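Local coordinates for hypothetical protein yiiM (Escherichia coli, PDB 1O65) that is of unsettled function but may bind molybdenum and take part in oxidoreductase chemistry on nitrogenous compounds, at residues Y15-Y20 with L100-L105; L69-R74 with V154-S159; L105-V110 with V181-A186; G113-W118 with E173-V178; E120-V125 with V160-K165. All coordinates share one frame; numbering follows the deposited sequence.

Contact 1: residues Y15-Y20 with L100-L105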
# COMPACT_ATOMS: atom_id res chain seq x y z
N TYR A 15 16.37 1.18 -0.53
CA TYR A 15 15.76 -0.06 -0.05
C TYR A 15 15.71 -1.14 -1.12
O TYR A 15 15.04 -1.00 -2.15
CB TYR A 15 14.36 0.22 0.50
CG TYR A 15 14.28 1.29 1.56
CD1 TYR A 15 14.42 1.02 2.91
CD2 TYR A 15 14.09 2.63 1.19
CE1 TYR A 15 14.34 2.01 3.88
CE2 TYR A 15 14.01 3.62 2.15
CZ TYR A 15 14.13 3.30 3.48
OH TYR A 15 14.03 4.32 4.40
N PRO A 16 16.53 -2.18 -0.92
CA PRO A 16 16.56 -3.31 -1.85
C PRO A 16 15.15 -3.85 -1.99
O PRO A 16 14.41 -3.92 -0.99
CB PRO A 16 17.51 -4.28 -1.20
CG PRO A 16 18.44 -3.45 -0.40
CD PRO A 16 17.77 -2.13 -0.10
N VAL A 17 14.75 -4.25 -3.20
CA VAL A 17 13.37 -4.70 -3.33
C VAL A 17 13.17 -5.93 -4.16
O VAL A 17 13.77 -6.08 -5.23
CB VAL A 17 12.52 -3.51 -3.83
CG1 VAL A 17 12.81 -3.19 -5.29
CG2 VAL A 17 11.04 -3.78 -3.62
N ASP A 18 12.35 -6.85 -3.69
CA ASP A 18 11.96 -8.05 -4.44
C ASP A 18 10.65 -7.71 -5.17
O ASP A 18 9.78 -7.07 -4.57
CB ASP A 18 11.73 -9.22 -3.47
CG ASP A 18 13.04 -9.72 -2.89
OD1 ASP A 18 14.08 -9.60 -3.59
OD2 ASP A 18 13.05 -10.22 -1.76
N VAL A 19 10.55 -8.11 -6.42
CA VAL A 19 9.47 -7.81 -7.33
C VAL A 19 8.66 -9.04 -7.69
O VAL A 19 9.22 -10.10 -7.97
CB VAL A 19 10.05 -7.26 -8.67
CG1 VAL A 19 8.93 -6.77 -9.58
CG2 VAL A 19 11.10 -6.20 -8.43
N TYR A 20 7.34 -8.95 -7.63
CA TYR A 20 6.45 -10.05 -7.93
C TYR A 20 5.33 -9.61 -8.87
O TYR A 20 4.85 -8.48 -8.78
CB TYR A 20 5.78 -10.69 -6.71
CG TYR A 20 6.75 -11.23 -5.68
CD1 TYR A 20 7.35 -10.36 -4.78
CD2 TYR A 20 7.09 -12.58 -5.62
CE1 TYR A 20 8.25 -10.81 -3.84
CE2 TYR A 20 7.99 -13.04 -4.67
CZ TYR A 20 8.56 -12.16 -3.79
OH TYR A 20 9.44 -12.58 -2.83
N LEU A 100 5.86 -5.30 -4.63
CA LEU A 100 7.14 -4.92 -4.04
C LEU A 100 7.33 -5.43 -2.62
O LEU A 100 6.53 -5.18 -1.73
CB LEU A 100 7.29 -3.40 -4.04
CG LEU A 100 7.23 -2.69 -5.40
CD1 LEU A 100 7.48 -1.20 -5.25
CD2 LEU A 100 8.22 -3.30 -6.38
N SER A 101 8.47 -6.11 -2.38
CA SER A 101 8.72 -6.67 -1.05
C SER A 101 10.06 -6.16 -0.53
O SER A 101 11.06 -6.25 -1.24
CB SER A 101 8.67 -8.18 -1.07
OG SER A 101 9.03 -8.74 0.18
N THR A 102 10.09 -5.63 0.69
CA THR A 102 11.25 -5.08 1.31
C THR A 102 11.34 -5.25 2.84
O THR A 102 10.43 -5.68 3.54
CB THR A 102 11.22 -3.52 1.20
OG1 THR A 102 10.03 -3.08 1.87
CG2 THR A 102 11.31 -2.98 -0.19
N ASP A 103 12.46 -4.76 3.36
CA ASP A 103 12.72 -4.61 4.78
C ASP A 103 12.99 -3.09 4.99
O ASP A 103 13.35 -2.46 3.99
CB ASP A 103 13.97 -5.31 5.27
CG ASP A 103 13.88 -6.81 5.38
OD1 ASP A 103 13.12 -7.34 6.21
OD2 ASP A 103 14.62 -7.45 4.60
N GLY A 104 12.78 -2.56 6.17
CA GLY A 104 13.09 -1.17 6.44
C GLY A 104 12.01 -0.17 6.13
O GLY A 104 12.22 1.01 6.42
N LEU A 105 10.91 -0.54 5.47
CA LEU A 105 9.85 0.40 5.14
C LEU A 105 8.52 -0.07 5.71
O LEU A 105 8.02 -1.16 5.38
CB LEU A 105 9.73 0.59 3.63
CG LEU A 105 10.84 1.39 2.95
CD1 LEU A 105 10.68 1.36 1.43
CD2 LEU A 105 10.85 2.83 3.42
O HOH W 1 14.82 -4.31 1.64
O HOH W 2 14.18 -6.66 -0.30
O HOH W 3 10.88 -10.88 -0.77

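Contact 2: residues L69-R74 with V154-S159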
# COMPACT_ATOMS: atom_id res chain seq x y z
N LEU A 69 0.98 -0.22 -8.32
CA LEU A 69 1.87 -1.05 -7.56
C LEU A 69 1.45 -1.21 -6.09
O LEU A 69 1.14 -0.23 -5.42
CB LEU A 69 3.29 -0.46 -7.53
CG LEU A 69 4.14 -0.51 -8.79
CD1 LEU A 69 5.20 0.58 -8.76
CD2 LEU A 69 4.80 -1.87 -8.98
N CYS A 70 1.57 -2.42 -5.57
CA CYS A 70 1.19 -2.74 -4.20
C CYS A 70 2.44 -3.10 -3.40
O CYS A 70 3.24 -3.92 -3.89
CB CYS A 70 0.22 -3.93 -4.20
SG CYS A 70 -0.19 -4.53 -2.52
N HIS A 71 2.61 -2.55 -2.22
CA HIS A 71 3.79 -2.83 -1.41
C HIS A 71 3.43 -3.53 -0.11
O HIS A 71 2.48 -3.09 0.54
CB HIS A 71 4.44 -1.46 -1.01
CG HIS A 71 5.86 -1.59 -0.56
ND1 HIS A 71 6.91 -0.92 -1.19
CD2 HIS A 71 6.42 -2.34 0.42
CE1 HIS A 71 8.05 -1.26 -0.61
NE2 HIS A 71 7.78 -2.11 0.37
N TYR A 72 4.18 -4.54 0.32
CA TYR A 72 3.90 -5.14 1.64
C TYR A 72 5.23 -5.37 2.36
O TYR A 72 6.19 -5.95 1.85
CB TYR A 72 3.04 -6.38 1.58
CG TYR A 72 2.31 -6.72 2.86
CD1 TYR A 72 1.25 -5.95 3.31
CD2 TYR A 72 2.67 -7.83 3.64
CE1 TYR A 72 0.56 -6.24 4.47
CE2 TYR A 72 1.99 -8.13 4.79
CZ TYR A 72 0.94 -7.34 5.21
OH TYR A 72 0.27 -7.65 6.38
N PRO A 73 5.33 -4.80 3.55
CA PRO A 73 6.56 -4.96 4.31
C PRO A 73 6.73 -6.40 4.76
O PRO A 73 5.79 -6.98 5.37
CB PRO A 73 6.39 -4.01 5.48
CG PRO A 73 5.30 -3.06 5.09
CD PRO A 73 4.40 -3.82 4.14
N ARG A 74 7.90 -6.98 4.51
CA ARG A 74 8.17 -8.32 5.04
C ARG A 74 8.11 -8.33 6.57
O ARG A 74 7.84 -9.40 7.13
CB ARG A 74 9.51 -8.90 4.60
CG ARG A 74 9.57 -9.29 3.13
CD ARG A 74 10.78 -10.18 2.81
NE ARG A 74 11.99 -9.38 2.76
CZ ARG A 74 12.55 -8.63 1.85
NH1 ARG A 74 12.04 -8.46 0.63
NH2 ARG A 74 13.71 -8.00 2.10
N VAL A 154 -1.14 -3.00 6.71
CA VAL A 154 -1.81 -3.13 5.42
C VAL A 154 -0.92 -2.89 4.23
O VAL A 154 -1.20 -3.42 3.14
CB VAL A 154 -3.01 -2.17 5.37
CG1 VAL A 154 -3.96 -2.43 6.53
CG2 VAL A 154 -2.53 -0.71 5.41
N GLY A 155 0.22 -2.20 4.40
CA GLY A 155 1.00 -1.94 3.17
C GLY A 155 0.37 -0.73 2.46
O GLY A 155 -0.47 -0.05 3.02
N TRP A 156 0.85 -0.41 1.28
CA TRP A 156 0.38 0.79 0.58
C TRP A 156 0.50 0.65 -0.93
O TRP A 156 1.21 -0.21 -1.43
CB TRP A 156 1.19 2.01 1.04
CG TRP A 156 2.67 1.78 0.91
CD1 TRP A 156 3.44 2.03 -0.18
CD2 TRP A 156 3.53 1.24 1.91
NE1 TRP A 156 4.75 1.70 0.10
CE2 TRP A 156 4.83 1.19 1.36
CE3 TRP A 156 3.33 0.76 3.22
CZ2 TRP A 156 5.92 0.69 2.07
CZ3 TRP A 156 4.42 0.26 3.92
CH2 TRP A 156 5.69 0.23 3.34
N LEU A 157 -0.16 1.57 -1.67
CA LEU A 157 -0.10 1.45 -3.13
C LEU A 157 0.68 2.62 -3.69
O LEU A 157 0.89 3.58 -2.95
CB LEU A 157 -1.50 1.41 -3.73
CG LEU A 157 -2.50 0.43 -3.15
CD1 LEU A 157 -3.88 0.56 -3.76
CD2 LEU A 157 -1.96 -1.01 -3.32
N TYR A 158 1.09 2.54 -4.95
CA TYR A 158 1.77 3.66 -5.57
C TYR A 158 1.10 4.07 -6.89
O TYR A 158 0.47 3.24 -7.53
CB TYR A 158 3.21 3.31 -5.94
CG TYR A 158 4.17 2.95 -4.86
CD1 TYR A 158 4.29 1.63 -4.42
CD2 TYR A 158 4.98 3.90 -4.27
CE1 TYR A 158 5.19 1.27 -3.44
CE2 TYR A 158 5.90 3.56 -3.28
CZ TYR A 158 5.99 2.26 -2.87
OH TYR A 158 6.87 1.87 -1.90
N SER A 159 1.22 5.36 -7.20
CA SER A 159 0.84 5.81 -8.55
C SER A 159 2.17 5.90 -9.31
O SER A 159 3.24 6.04 -8.68
CB SER A 159 0.12 7.14 -8.63
OG SER A 159 0.90 8.16 -8.05
O HOH W 4 -0.34 -4.11 0.84

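Contact 3: residues L105-V110 with V181-A186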
# COMPACT_ATOMS: atom_id res chain seq x y z
N LEU A 105 10.91 -0.54 5.47
CA LEU A 105 9.85 0.40 5.14
C LEU A 105 8.52 -0.07 5.71
O LEU A 105 8.02 -1.16 5.38
CB LEU A 105 9.73 0.59 3.63
CG LEU A 105 10.84 1.39 2.95
CD1 LEU A 105 10.68 1.36 1.43
CD2 LEU A 105 10.85 2.83 3.42
N THR A 106 7.92 0.73 6.60
CA THR A 106 6.65 0.36 7.21
C THR A 106 5.65 1.51 7.15
O THR A 106 5.96 2.62 6.72
CB THR A 106 6.81 -0.05 8.69
OG1 THR A 106 7.17 1.13 9.43
CG2 THR A 106 7.84 -1.14 8.93
N GLU A 107 4.41 1.26 7.61
CA GLU A 107 3.40 2.30 7.64
C GLU A 107 3.84 3.50 8.47
O GLU A 107 3.41 4.64 8.20
CB GLU A 107 2.07 1.77 8.21
CG GLU A 107 1.45 0.71 7.29
CD GLU A 107 2.06 -0.66 7.45
OE1 GLU A 107 2.85 -0.92 8.42
OE2 GLU A 107 1.78 -1.52 6.59
N SER A 108 4.65 3.27 9.52
CA SER A 108 5.09 4.37 10.35
C SER A 108 6.27 5.15 9.80
O SER A 108 6.53 6.22 10.38
CB SER A 108 5.35 3.95 11.81
OG SER A 108 6.10 2.75 11.87
N ASN A 109 7.01 4.72 8.80
CA ASN A 109 8.08 5.59 8.30
C ASN A 109 7.89 5.86 6.80
O ASN A 109 8.81 6.34 6.13
CB ASN A 109 9.47 5.08 8.62
CG ASN A 109 9.86 3.84 7.88
OD1 ASN A 109 8.96 3.10 7.47
ND2 ASN A 109 11.15 3.58 7.66
N VAL A 110 6.76 5.45 6.24
CA VAL A 110 6.45 5.77 4.84
C VAL A 110 5.35 6.84 4.87
O VAL A 110 4.35 6.67 5.55
CB VAL A 110 6.06 4.54 4.03
CG1 VAL A 110 5.46 4.88 2.67
CG2 VAL A 110 7.32 3.70 3.79
N VAL A 181 1.88 13.32 6.65
CA VAL A 181 0.95 12.28 7.10
C VAL A 181 1.50 10.94 6.66
O VAL A 181 1.66 10.68 5.48
CB VAL A 181 -0.52 12.49 6.82
CG1 VAL A 181 -0.81 13.32 5.60
CG2 VAL A 181 -1.29 11.15 6.74
N THR A 182 1.83 10.10 7.62
CA THR A 182 2.33 8.76 7.36
C THR A 182 1.16 7.87 6.92
O THR A 182 0.00 8.17 7.21
CB THR A 182 2.90 8.12 8.64
OG1 THR A 182 1.85 7.99 9.61
CG2 THR A 182 4.01 8.97 9.27
N VAL A 183 1.51 6.74 6.34
CA VAL A 183 0.58 5.70 5.95
C VAL A 183 -0.20 5.22 7.18
O VAL A 183 -1.42 5.05 7.18
CB VAL A 183 1.34 4.53 5.27
CG1 VAL A 183 0.43 3.35 4.99
CG2 VAL A 183 1.92 5.04 3.93
N GLN A 184 0.49 5.11 8.32
CA GLN A 184 -0.12 4.68 9.57
C GLN A 184 -1.22 5.66 9.96
O GLN A 184 -2.33 5.23 10.26
CB GLN A 184 0.92 4.56 10.68
CG GLN A 184 0.32 4.24 12.05
CD GLN A 184 1.44 4.13 13.10
OE1 GLN A 184 2.17 5.07 13.37
NE2 GLN A 184 1.58 2.95 13.68
N GLU A 185 -0.90 6.95 9.92
CA GLU A 185 -1.89 7.98 10.21
C GLU A 185 -3.08 7.91 9.24
O GLU A 185 -4.22 7.94 9.67
CB GLU A 185 -1.29 9.36 10.16
CG GLU A 185 -0.23 9.67 11.21
CD GLU A 185 0.43 11.03 10.92
OE1 GLU A 185 -0.30 12.03 11.13
OE2 GLU A 185 1.60 11.05 10.48
N ALA A 186 -2.83 7.81 7.93
CA ALA A 186 -3.92 7.75 6.98
C ALA A 186 -4.80 6.53 7.29
O ALA A 186 -6.02 6.65 7.32
CB ALA A 186 -3.44 7.72 5.55

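Contact 4: residues G113-W118 with E173-V178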
# COMPACT_ATOMS: atom_id res chain seq x y z
N GLY A 113 2.37 10.55 -0.30
CA GLY A 113 2.99 11.44 -1.27
C GLY A 113 4.48 11.13 -1.43
O GLY A 113 5.12 11.80 -2.25
N ASP A 114 5.03 10.20 -0.68
CA ASP A 114 6.48 9.95 -0.84
C ASP A 114 6.73 9.58 -2.30
O ASP A 114 5.95 8.85 -2.91
CB ASP A 114 7.07 8.92 0.09
CG ASP A 114 7.41 9.37 1.49
OD1 ASP A 114 7.56 10.57 1.83
OD2 ASP A 114 7.56 8.44 2.34
N ILE A 115 7.78 10.17 -2.85
CA ILE A 115 8.15 9.89 -4.23
C ILE A 115 9.51 9.18 -4.19
O ILE A 115 10.47 9.69 -3.62
CB ILE A 115 8.23 11.12 -5.11
CG1 ILE A 115 6.86 11.80 -5.22
CG2 ILE A 115 8.76 10.78 -6.51
CD1 ILE A 115 6.94 13.23 -5.75
N PHE A 116 9.53 8.01 -4.80
CA PHE A 116 10.72 7.19 -4.87
C PHE A 116 11.17 7.04 -6.34
O PHE A 116 10.35 6.94 -7.24
CB PHE A 116 10.50 5.81 -4.29
CG PHE A 116 10.26 5.62 -2.84
CD1 PHE A 116 8.99 5.89 -2.31
CD2 PHE A 116 11.23 5.17 -1.98
CE1 PHE A 116 8.73 5.69 -0.97
CE2 PHE A 116 10.99 4.96 -0.62
CZ PHE A 116 9.74 5.23 -0.12
N ARG A 117 12.48 7.10 -6.52
CA ARG A 117 13.09 6.83 -7.81
C ARG A 117 13.40 5.31 -7.78
O ARG A 117 13.85 4.87 -6.72
CB ARG A 117 14.37 7.60 -8.10
CG ARG A 117 14.97 7.23 -9.47
CD ARG A 117 16.12 8.13 -9.87
NE ARG A 117 17.20 8.09 -8.90
CZ ARG A 117 18.08 9.06 -8.67
NH1 ARG A 117 18.03 10.20 -9.35
NH2 ARG A 117 19.02 8.89 -7.74
N TRP A 118 13.03 4.62 -8.83
CA TRP A 118 13.24 3.20 -8.98
C TRP A 118 13.70 2.91 -10.42
O TRP A 118 12.90 2.94 -11.36
CB TRP A 118 11.96 2.40 -8.66
CG TRP A 118 12.14 0.91 -8.65
CD1 TRP A 118 13.29 0.22 -8.35
CD2 TRP A 118 11.14 -0.10 -8.89
NE1 TRP A 118 13.07 -1.13 -8.41
CE2 TRP A 118 11.77 -1.35 -8.77
CE3 TRP A 118 9.79 -0.05 -9.24
CZ2 TRP A 118 11.09 -2.56 -8.96
CZ3 TRP A 118 9.12 -1.25 -9.44
CH2 TRP A 118 9.75 -2.49 -9.28
N GLU A 173 14.61 4.38 -4.04
CA GLU A 173 15.34 5.51 -3.47
C GLU A 173 14.37 6.65 -3.16
O GLU A 173 13.78 7.25 -4.07
CB GLU A 173 16.42 6.01 -4.42
CG GLU A 173 17.28 4.96 -5.10
CD GLU A 173 17.95 5.48 -6.36
OE1 GLU A 173 18.90 6.27 -6.23
OE2 GLU A 173 17.53 5.16 -7.49
N LEU A 174 14.26 6.99 -1.89
CA LEU A 174 13.36 8.08 -1.52
C LEU A 174 13.95 9.39 -2.01
O LEU A 174 15.07 9.74 -1.64
CB LEU A 174 13.10 8.06 -0.01
CG LEU A 174 12.27 9.26 0.49
CD1 LEU A 174 10.79 9.01 0.22
CD2 LEU A 174 12.56 9.55 1.96
N VAL A 175 13.20 10.17 -2.78
CA VAL A 175 13.72 11.43 -3.31
C VAL A 175 12.96 12.63 -2.83
O VAL A 175 13.55 13.71 -2.68
CB VAL A 175 13.85 11.39 -4.85
CG1 VAL A 175 12.60 10.82 -5.53
CG2 VAL A 175 14.09 12.79 -5.39
N SER A 176 11.64 12.52 -2.62
CA SER A 176 10.89 13.66 -2.09
C SER A 176 9.91 13.24 -0.98
O SER A 176 9.21 12.24 -1.07
CB SER A 176 10.14 14.42 -3.18
OG SER A 176 11.02 14.96 -4.16
N ARG A 177 9.92 14.01 0.11
CA ARG A 177 9.00 13.85 1.22
C ARG A 177 8.11 15.09 1.17
O ARG A 177 8.63 16.15 1.46
CB ARG A 177 9.62 13.72 2.60
CG ARG A 177 8.48 13.73 3.67
CD ARG A 177 8.72 12.66 4.70
NE ARG A 177 8.99 11.35 4.19
CZ ARG A 177 9.64 10.40 4.86
NH1 ARG A 177 10.06 10.70 6.07
NH2 ARG A 177 9.83 9.20 4.34
N VAL A 178 6.82 14.93 0.80
CA VAL A 178 6.05 16.17 0.58
C VAL A 178 4.77 16.29 1.35
O VAL A 178 3.87 17.05 0.97
CB VAL A 178 5.80 16.36 -0.93
CG1 VAL A 178 7.11 16.69 -1.68
CG2 VAL A 178 5.15 15.14 -1.54
O HOH W 5 5.88 12.53 1.53

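Contact 5: residues E120-V125 with V160-K165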
# COMPACT_ATOMS: atom_id res chain seq x y z
N GLU A 120 14.55 3.53 -13.83
CA GLU A 120 14.21 4.68 -14.68
C GLU A 120 12.85 5.25 -14.30
O GLU A 120 12.43 6.19 -14.95
CB GLU A 120 14.11 4.25 -16.15
CG GLU A 120 15.16 3.22 -16.53
CD GLU A 120 16.47 3.91 -16.88
OE1 GLU A 120 17.07 4.53 -15.98
OE2 GLU A 120 16.83 3.78 -18.07
N ALA A 121 12.20 4.73 -13.27
CA ALA A 121 10.87 5.17 -12.92
C ALA A 121 10.81 6.10 -11.71
O ALA A 121 11.77 6.30 -10.99
CB ALA A 121 9.96 3.96 -12.64
N LEU A 122 9.64 6.67 -11.52
CA LEU A 122 9.28 7.56 -10.44
C LEU A 122 7.88 7.13 -9.96
O LEU A 122 6.95 7.05 -10.76
CB LEU A 122 9.22 9.03 -10.86
CG LEU A 122 10.55 9.72 -11.14
CD1 LEU A 122 10.33 11.15 -11.62
CD2 LEU A 122 11.47 9.68 -9.92
N ILE A 123 7.81 6.75 -8.69
CA ILE A 123 6.56 6.27 -8.12
C ILE A 123 6.21 7.11 -6.89
O ILE A 123 7.13 7.69 -6.28
CB ILE A 123 6.63 4.78 -7.75
CG1 ILE A 123 7.63 4.50 -6.65
CG2 ILE A 123 6.94 3.96 -9.02
CD1 ILE A 123 7.68 3.08 -6.12
N GLN A 124 4.91 7.20 -6.61
CA GLN A 124 4.43 7.98 -5.50
C GLN A 124 3.40 7.23 -4.65
O GLN A 124 2.45 6.68 -5.18
CB GLN A 124 3.83 9.31 -5.98
CG GLN A 124 3.32 10.18 -4.80
CD GLN A 124 2.95 11.57 -5.28
OE1 GLN A 124 2.14 11.72 -6.20
NE2 GLN A 124 3.51 12.59 -4.67
N VAL A 125 3.58 7.29 -3.34
CA VAL A 125 2.65 6.60 -2.42
C VAL A 125 1.30 7.30 -2.52
O VAL A 125 1.23 8.51 -2.33
CB VAL A 125 3.16 6.58 -0.98
CG1 VAL A 125 2.14 5.95 -0.04
CG2 VAL A 125 4.49 5.84 -0.92
N VAL A 160 2.14 5.74 -10.61
CA VAL A 160 3.40 5.81 -11.36
C VAL A 160 3.56 7.22 -11.89
O VAL A 160 2.79 7.65 -12.74
CB VAL A 160 3.45 4.71 -12.42
CG1 VAL A 160 4.61 4.89 -13.39
CG2 VAL A 160 3.61 3.34 -11.73
N ILE A 161 4.54 7.96 -11.38
CA ILE A 161 4.79 9.32 -11.81
C ILE A 161 5.54 9.32 -13.14
O ILE A 161 5.20 10.11 -14.01
CB ILE A 161 5.57 10.12 -10.76
CG1 ILE A 161 4.83 10.20 -9.42
CG2 ILE A 161 5.92 11.51 -11.31
CD1 ILE A 161 3.40 10.65 -9.48
N ALA A 162 6.57 8.52 -13.30
CA ALA A 162 7.28 8.44 -14.57
C ALA A 162 7.55 6.96 -14.89
O ALA A 162 8.25 6.27 -14.12
CB ALA A 162 8.60 9.17 -14.60
N PRO A 163 6.95 6.51 -15.98
CA PRO A 163 7.13 5.12 -16.40
C PRO A 163 8.55 4.86 -16.83
O PRO A 163 9.29 5.79 -17.21
CB PRO A 163 6.11 4.90 -17.50
CG PRO A 163 5.20 6.06 -17.51
CD PRO A 163 5.73 7.11 -16.58
N GLY A 164 9.03 3.63 -16.66
CA GLY A 164 10.39 3.32 -17.06
C GLY A 164 10.82 1.91 -16.69
O GLY A 164 10.07 1.16 -16.05
N LYS A 165 12.00 1.50 -17.16
CA LYS A 165 12.54 0.20 -16.83
C LYS A 165 12.95 0.22 -15.35
O LYS A 165 13.48 1.21 -14.86
CB LYS A 165 13.76 -0.18 -17.67
CG LYS A 165 13.51 -1.05 -18.88
CD LYS A 165 14.85 -1.41 -19.52
CE LYS A 165 14.69 -2.04 -20.89
NZ LYS A 165 13.53 -2.97 -20.97

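Contact 1: residues Y15-Y20 with L100-L105
Strands 18-20 and 100-102 run antiparallel, their axes 4.8 Å apart at closest and 153° between their directions, with D18 and S101 as the hydrogen-bonded pair. Both are strands of the mixed, curled beta-sheet of the MOSC fold. D18 N gives to S101 O (2.8 Å) and S101 N returns the bond to D18 O (2.7 Å), each in the plane of the accepting carbonyl. On the face that carries D18 and S101, a water donates to D18 OD2 and to S101 OG and also bonds Y20 OH. Both D18 and S101 have R74 as a further partner: OD2 of D18 in a salt bridge, OG of S101 in a hydrogen bond. The Y20 ring turns its edge to S101, CE1 lying 3.8 Å from S101 CB. V17 CG2, anti to its backbone N, rests on S101 O and touches T102 CG2 and L100 CB, while T102 OG1 is engaged by H71. Where regular pairing ends, water bridges P16 O to D103 N. Beyond it, Y15 and L105 cross obliquely: CD2 of L105 sits over one face of the Y15 ring, 3.5 Å from its centroid and 3.3 Å from Y15 CZ.

Contact 2: residues L69-R74 with V154-S159
Backbone hydrogen bonds join strands 69-73 and 156-159 as antiparallel neighbours. Y158 N gives to L69 O; H71 and W156 form a two-way pair, in which H71 N meets W156 O nearly along the C=O axis (2.8 Å) and W156 N lies on a lone pair of H71 O at a longer 3.2 Å. A water also donates to H71 O and to V154 O. G155 leads into the pair with backbone angles that call for glycine, and a CB there would clash with H71 O.

Aromatic contacts carry the face with L69, H71, W156 and Y158. The imidazole of H71 and the six-membered ring of W156 form an offset stack, planes 25° apart and centroids 4.5 Å apart, with W156 CZ2 over the centre of the imidazole. H71 CB lies over the five-membered ring of the indole, and P73 CG touches W156 CZ3 farther along it.

Side-chain polar bonds lock this cluster. W156 NE1 donates to Y158 OH (2.9 Å, 172°) in the indole plane, and the same hydroxyl bonds H71 ND1 (2.9 Å), which lies at the edge of the tyrosine ring. With NE2 of H71 bonded to T102 OG1, both imidazole nitrogens have partners, which fixes the ring's rotation.

Apolar contacts complete the pairing: L69 CB meets Y158 CD1, and on the other face C70 CB rests against L157 CD2 (3.7 Å). The result is a hydrogen-bonded aromatic cluster on paired strands, buried near the centre of the chain in the beta-sheet of the MOSC domain.

Contact 3: residues L105-V110 with V181-A186
T182, the first residue of 181-186 to touch the loop 105-110, is the N-cap of helix 183-191. Its CB lies 3.5 Å from E107 O, and CG2, anti to the carbonyl carbon, comes near S108 O. OG1, between backbone N and carbonyl carbon (chi1 62°), accepts from E185 N (3.0 Å), while T182 N donates to E185 OE2 from above the carboxylate plane, a capping box. An alanine here would lose both the OG1 acceptor for E185 N and the CG2 methyl near S108 O, and would probably leave the first turn of the helix less well capped. V183 then gives its N-H to V110 O (2.9 Å, 167°), in the carbonyl plane. Its CG2 lies alongside V110 CG1 at 3.8 Å, pointing the same way, and CG1 touches E107 CG. Through its backbone carbonyls the loop after strand 100-102 of the MOSC domain thus receives helix 183-191, part of the YiiM-like three-helix region. The E107 carboxylate turns off towards G155 and H76, the chain bending at chi2. Q184 N donates to E107 O (3.0 Å), standing 50° above that carbonyl plane. The Q184 side chain, extended beyond CG, reaches S108 at its tip, OE1 3.7 Å from S108 CB.

Contact 4: residues G113-W118 with E173-V178
A classic beta bulge interrupts the antiparallel pairing of strands 115-118 and 173-176 in the MOSC sheet: V175 and S176 both face I115, and their N-H groups both give to I115 O. V175 N lies nearly along the C=O axis and S176 N on a lone pair. Regular pairing resumes at F116 and L174, a non-hydrogen-bonded pair, followed by R117 and E173, which exchange two backbone bonds.

R177, just past the strand, runs CB, CG and CD alongside the D114 side chain, each within 3.8 Å of D114 OD1; bends at chi2 and chi3 turn the guanidinium back. NE then meets the syn lone pair of D114 OD1 in the guanidinium plane (2.9 Å), CZ sits almost equally far from OD1 and OD2, and NH2 reaches D114 OD2 at 3.1 Å from above the carboxylate plane. This is a side-on, two-nitrogen salt bridge, its planes 24° apart. D114 OD2 also accepts from Y111 N, and a water donates to D114 OD1 while accepting from V178 N. A leucine at R177 would lose both charged hydrogen bonds and would probably leave the D114 carboxylate less firmly oriented.

L174 CD1 touches D114 CG (3.6 Å) and sits over one face of the F116 ring, 4.0 Å from its centroid. On the opposite face of the sheet, R117 grips E173 side-on, both oxygens in the guanidinium plane but met from above the carboxylate plane: NE to OE2 at 3.3 Å, NH2 to OE1 at 3.0 Å, the planes 47° apart.

Contact 5: residues E120-V125 with V160-K165
L122 and the pair I161 and A162 meet at a classic beta bulge, where the chain 160-165 turns a corner between two sheets. Both residues face L122: its CB is 3.8 Å from CB of I161 and equally far from CB of A162, and its CG and CD1 also touch the A162 methyl. I161 crosses Q124 obliquely. Its CG1, anti to the carbonyl carbon, lies 3.7 Å from Q124 CB, and CD1 ends near Q124 OE1; the amide nitrogen NE2 of Q124 is bonded to G113 O. I123 and V160 point to the face opposite L122 and touch by their CG2 methyls at 4.3 Å, a loose contact on the side where L46 also packs.

At the other end, E120 lays CB and CG against the backbone of K165, CG 3.1 Å from K165 O, before its chain bends at chi2 and the carboxylate leads off. G164 lies close to E120: a CB on it would fall 2.6 Å from E120 O, a clash.

Backbone bonds fix these orientations. L122 N gives to A162 O and A162 N to L122 O, each on a lone pair; I161 N adds a weak, bent bond to L122 O, and E120 N meets K165 O nearly along its axis (2.8 Å). No side-chain charge pair spans the segments, so the pairing at this corner rests mainly on backbone bonds, L122 O taking two donors, one of them weak, with apolar side chains in support.

From the N terminus, strand 14-21 stays open until contact 1 closes it on strand 100-102. Contact 2 starts inside that loop, at 69-74, and closes only at 154-159, so contacts 1 and 2 cross; R74 and H71 join them through D103 and T102. Contact 3 opens at L105, which it shares with contact 1, crosses contact 2, and closes last at 181-186, tying helix 183-191 to the loop after strand 100-102. Contact 4 is nested inside contact 3, and contact 5 inside contact 4; both cross contact 2. Contacts 4 and 5 meet directly between strands 115-118 and 121-128, and contact 5 leads on to the three-stranded sheet.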